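Local coordinates for protein uroporphyrinogen III cosynthase (HemD) (Helicobacter pylori, PDB 3P9Z) that probably catalyses the cyclisation of linear hydroxymethylbilane to the macrocycle uroporphyrinogen III, with loss of water, in porphyrin biosynthesis, at residues A[10-15]-A[170-175]; A[113-118]-A[123-128]. One frame throughout, in Å; residues are numbered along the deposited sequence.

Interaction 1. Residues A[10-15]-A[170-175]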
# COMPACT_ATOMS: atom_id res chain seq x y z
N VAL A 10 5.34 0.24 12.66
CA VAL A 10 3.91 0.31 12.49
C VAL A 10 3.73 0.24 10.97
O VAL A 10 3.93 1.23 10.26
CB VAL A 10 3.31 1.62 13.08
CG1 VAL A 10 1.79 1.59 13.05
CG2 VAL A 10 3.81 1.87 14.52
N HIS A 11 3.38 -0.95 10.49
CA HIS A 11 3.61 -1.33 9.11
C HIS A 11 2.73 -2.56 8.77
O HIS A 11 1.99 -3.07 9.61
CB HIS A 11 5.12 -1.63 8.97
CG HIS A 11 5.55 -2.09 7.60
ND1 HIS A 11 5.25 -1.39 6.45
CD2 HIS A 11 6.26 -3.17 7.21
CE1 HIS A 11 5.77 -2.02 5.41
NE2 HIS A 11 6.38 -3.11 5.85
N SER A 12 2.80 -3.02 7.53
CA SER A 12 1.89 -4.10 7.08
C SER A 12 2.48 -5.51 7.24
O SER A 12 1.76 -6.50 7.11
CB SER A 12 1.51 -3.87 5.62
OG SER A 12 2.68 -3.65 4.87
N GLN A 13 3.77 -5.59 7.53
CA GLN A 13 4.48 -6.86 7.59
C GLN A 13 5.49 -6.85 8.71
O GLN A 13 6.09 -5.81 8.99
CB GLN A 13 5.19 -7.13 6.27
CG GLN A 13 4.41 -8.07 5.33
CD GLN A 13 4.40 -7.55 3.91
OE1 GLN A 13 3.42 -6.93 3.48
NE2 GLN A 13 5.49 -7.76 3.18
N ARG A 14 5.70 -8.01 9.32
CA ARG A 14 6.65 -8.15 10.40
C ARG A 14 8.07 -7.95 9.88
O ARG A 14 8.44 -8.47 8.82
CB ARG A 14 6.51 -9.53 11.07
CG ARG A 14 7.31 -9.67 12.34
CD ARG A 14 6.78 -10.77 13.25
NE ARG A 14 7.46 -12.04 12.98
CZ ARG A 14 8.63 -12.40 13.52
NH1 ARG A 14 9.27 -11.60 14.36
NH2 ARG A 14 9.16 -13.57 13.20
N ILE A 15 8.83 -7.15 10.62
CA ILE A 15 10.24 -6.97 10.34
C ILE A 15 11.02 -7.54 11.54
O ILE A 15 11.30 -6.85 12.52
CB ILE A 15 10.57 -5.47 10.01
CG1 ILE A 15 9.90 -5.07 8.68
CG2 ILE A 15 12.09 -5.20 9.92
CD1 ILE A 15 9.55 -3.59 8.58
N ILE A 170 0.18 6.49 5.92
CA ILE A 170 -0.89 7.16 6.65
C ILE A 170 -1.84 6.18 7.34
O ILE A 170 -2.21 6.36 8.50
CB ILE A 170 -1.70 8.14 5.74
CG1 ILE A 170 -0.84 9.34 5.33
CG2 ILE A 170 -3.02 8.61 6.44
CD1 ILE A 170 -1.47 10.22 4.24
N SER A 171 -2.25 5.13 6.63
CA SER A 171 -3.20 4.16 7.19
C SER A 171 -2.69 3.62 8.54
O SER A 171 -3.47 3.44 9.49
CB SER A 171 -3.40 3.01 6.21
OG SER A 171 -2.17 2.31 6.02
N HIS A 172 -1.38 3.40 8.63
CA HIS A 172 -0.76 2.91 9.85
C HIS A 172 -0.75 3.92 11.00
O HIS A 172 -1.01 3.55 12.15
CB HIS A 172 0.65 2.42 9.53
CG HIS A 172 0.66 1.27 8.58
ND1 HIS A 172 1.46 1.23 7.45
CD2 HIS A 172 -0.07 0.13 8.56
CE1 HIS A 172 1.22 0.11 6.79
NE2 HIS A 172 0.31 -0.58 7.45
N ALA A 173 -0.45 5.18 10.69
CA ALA A 173 -0.57 6.26 11.66
C ALA A 173 -2.01 6.39 12.16
O ALA A 173 -2.25 6.46 13.37
CB ALA A 173 -0.10 7.57 11.04
N LYS A 174 -2.95 6.41 11.23
CA LYS A 174 -4.37 6.49 11.56
C LYS A 174 -4.81 5.36 12.51
O LYS A 174 -5.45 5.61 13.53
CB LYS A 174 -5.20 6.49 10.27
CG LYS A 174 -6.67 6.81 10.46
CD LYS A 174 -7.35 7.11 9.12
CE LYS A 174 -8.85 7.38 9.31
NZ LYS A 174 -9.63 6.10 9.49
N ALA A 175 -4.45 4.13 12.16
CA ALA A 175 -4.83 2.97 12.96
C ALA A 175 -4.17 3.02 14.34
O ALA A 175 -4.79 2.68 15.35
CB ALA A 175 -4.44 1.69 12.24

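Interaction 2. Residues A[113-118]-A[123-128]. With MLI (malonate ion), chain B.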
# COMPACT_ATOMS: atom_id res chain seq x y z
N VAL A 113 -8.67 0.41 -21.00
CA VAL A 113 -7.91 0.13 -19.78
C VAL A 113 -8.81 -0.26 -18.59
O VAL A 113 -9.85 0.35 -18.33
CB VAL A 113 -7.05 1.35 -19.37
CG1 VAL A 113 -6.20 1.03 -18.13
CG2 VAL A 113 -6.16 1.82 -20.53
N LEU A 114 -8.39 -1.30 -17.88
CA LEU A 114 -9.06 -1.71 -16.67
C LEU A 114 -8.11 -1.47 -15.52
O LEU A 114 -7.03 -2.06 -15.45
CB LEU A 114 -9.43 -3.19 -16.72
CG LEU A 114 -10.13 -3.76 -15.47
CD1 LEU A 114 -11.44 -2.99 -15.11
CD2 LEU A 114 -10.42 -5.22 -15.70
N TYR A 115 -8.52 -0.57 -14.63
CA TYR A 115 -7.75 -0.24 -13.44
C TYR A 115 -8.22 -1.09 -12.25
O TYR A 115 -9.33 -0.93 -11.77
CB TYR A 115 -7.92 1.25 -13.14
CG TYR A 115 -7.25 1.75 -11.88
CD1 TYR A 115 -6.05 1.20 -11.43
CD2 TYR A 115 -7.79 2.83 -11.18
CE1 TYR A 115 -5.42 1.69 -10.27
CE2 TYR A 115 -7.17 3.33 -10.03
CZ TYR A 115 -5.99 2.76 -9.58
OH TYR A 115 -5.40 3.27 -8.44
N LEU A 116 -7.36 -1.98 -11.78
CA LEU A 116 -7.69 -2.81 -10.61
C LEU A 116 -7.19 -2.10 -9.37
O LEU A 116 -5.97 -1.92 -9.18
CB LEU A 116 -7.13 -4.24 -10.77
CG LEU A 116 -7.71 -4.77 -12.11
CD1 LEU A 116 -6.79 -5.65 -12.93
CD2 LEU A 116 -9.10 -5.41 -12.02
N ARG A 117 -8.12 -1.65 -8.54
CA ARG A 117 -7.81 -0.61 -7.56
C ARG A 117 -8.29 -0.88 -6.13
O ARG A 117 -9.08 -1.80 -5.88
CB ARG A 117 -8.37 0.73 -8.06
CG ARG A 117 -9.89 0.78 -8.12
CD ARG A 117 -10.44 2.21 -8.07
NE ARG A 117 -10.05 2.92 -6.84
CZ ARG A 117 -9.97 4.25 -6.73
NH1 ARG A 117 -10.25 5.05 -7.77
NH2 ARG A 117 -9.61 4.79 -5.57
N ALA A 118 -7.80 -0.04 -5.21
CA ALA A 118 -8.26 0.02 -3.84
C ALA A 118 -9.60 0.75 -3.75
O ALA A 118 -9.92 1.60 -4.59
CB ALA A 118 -7.24 0.73 -2.98
N SER A 123 -4.07 7.82 -4.51
CA SER A 123 -3.44 8.61 -5.57
C SER A 123 -4.44 9.29 -6.52
O SER A 123 -4.05 10.14 -7.33
CB SER A 123 -2.51 7.71 -6.38
OG SER A 123 -3.26 6.72 -7.08
N SER A 124 -5.72 8.94 -6.39
CA SER A 124 -6.75 9.24 -7.41
C SER A 124 -6.23 9.20 -8.86
O SER A 124 -6.34 10.18 -9.61
CB SER A 124 -7.54 10.53 -7.10
OG SER A 124 -6.70 11.57 -6.64
N LEU A 125 -5.68 8.05 -9.23
CA LEU A 125 -5.23 7.83 -10.60
C LEU A 125 -6.40 7.96 -11.58
O LEU A 125 -6.19 8.29 -12.74
CB LEU A 125 -4.52 6.47 -10.74
CG LEU A 125 -4.10 5.99 -12.13
CD1 LEU A 125 -2.89 6.72 -12.64
CD2 LEU A 125 -3.85 4.49 -12.14
N ASP A 126 -7.63 7.73 -11.11
CA ASP A 126 -8.81 7.90 -11.96
C ASP A 126 -8.94 9.32 -12.54
O ASP A 126 -9.30 9.48 -13.70
CB ASP A 126 -10.11 7.47 -11.25
CG ASP A 126 -10.39 8.26 -9.97
OD1 ASP A 126 -9.46 8.44 -9.14
OD2 ASP A 126 -11.55 8.70 -9.78
N THR A 127 -8.64 10.33 -11.72
CA THR A 127 -8.66 11.73 -12.18
C THR A 127 -7.53 11.96 -13.17
O THR A 127 -7.75 12.56 -14.23
CB THR A 127 -8.55 12.75 -11.01
OG1 THR A 127 -7.29 12.61 -10.34
CG2 THR A 127 -9.68 12.55 -10.01
N ILE A 128 -6.33 11.47 -12.83
CA ILE A 128 -5.16 11.57 -13.70
C ILE A 128 -5.40 10.92 -15.08
O ILE A 128 -5.07 11.50 -16.12
CB ILE A 128 -3.91 10.97 -13.03
CG1 ILE A 128 -3.63 11.67 -11.68
CG2 ILE A 128 -2.70 11.04 -13.97
CD1 ILE A 128 -2.57 11.00 -10.79
C1 MLI B . -6.26 4.38 -5.24
C2 MLI B . -6.60 5.62 -6.04
C3 MLI B . -4.76 4.19 -5.19
O6 MLI B . -7.10 6.60 -5.45
O7 MLI B . -6.38 5.62 -7.28
O8 MLI B . -4.31 3.02 -5.13
O9 MLI B . -4.01 5.18 -5.21

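Interaction 1. Residues A[10-15]-A[170-175]
The imidazole of His172 lies flat against the backbone at His11, an example of an aromatic ring whose face turned to the loop packs on main chain. CA of His11 sits almost directly above the ring, 3.6 Å from its centroid and 10° off the normal, in a CH-pi contact. The carbonyl carbons of Val10 and His11 share that face, while the opposite one carries OG of Ser171, 3.8 Å above the plane, so the ring is sandwiched between the loop and its own helix. The His11 ring turns elsewhere: the two imidazole planes stand 65° apart with centroids separated by 6.0 Å, an oblique pairing. Ser12 OG lies over one face of the His11 ring, toward the rim. ND1 of His11 is hydrogen-bonded to Thr168 OG1, which ties the loop to the connection between strand 164-167 and helix 170-179. CB of His172 points toward the loop, and with CG anti to the carbonyl carbon (chi1 -63°) the ring is laid along it. Alongside, Val10 CG1 rests 3.8 Å from His172 CB and 3.5 Å from His172 O. NE2 of His172 comes within 3.5 Å of Ser12 N, but the angle is too poor for a hydrogen bond. Both connections leave the C-terminal ends of adjacent parallel strands, 7-10 and 164-167, in an alpha/beta domain with helices packed on a mainly parallel sheet.

Interaction 2. Residues A[113-118]-A[123-128]
Tyr115 and Leu125 supply the apolar part of this contact between strand and helix start. CD2 of Leu125 rests over one face of the phenol ring, 3.8 Å from its centroid in a CH-pi contact, while Arg117 CB backs the opposite face. With CG anti to the backbone N (chi1 177°), the tyrosine extends across to the helix. The direct ionic link is long: Arg117 NH1 and Asp126 OD1 form a salt bridge of 3.7 Å, the carboxylate lying at the guanidinium edge with the two planes 70° apart. Arg117 is steadied from the end of its own strand and the loop after it, since NE donates to Ala118 O at 2.6 Å, and NH2 bonds to Glu120 O. Hydrogen bonding between the segments runs through a malonate, probably from the crystallisation liquor. Its O7 accepts from Tyr115 OH (2.8 Å) and Leu125 N; its O9 accepts from Ser123 N and OG. Thr44 OG1, itself hydrogen-bonded to Tyr115 OH, and Val122 N also bond to the malonate, whose carboxylate lies over the guanidinium face. Backbone N-H groups, hydroxyls and an arginine thus converge at a helix N-terminus, chemistry suited to a carboxylate and consistent with binding the tetrapyrrole's acidic side chains.

Both interactions join the C-terminal end of a strand, or the loop just beyond it, to the start of a helix, but they use different elements on opposite sides of the chain's centre, with centres about 23 Å apart. Interaction 2 is local, joining the first strand of a beta-alpha-beta unit to its helix across four intervening residues; interaction 1 brings together segments with 154 residues between them and encloses interaction 2 along the chain. Each is partly buried. Interaction 1 relies on van der Waals and CH-pi packing between loop and helix, whereas interaction 2 combines a buried aromatic-aliphatic pair with a more exposed polar rim whose charged and hydrogen-bonding groups gather round an anion.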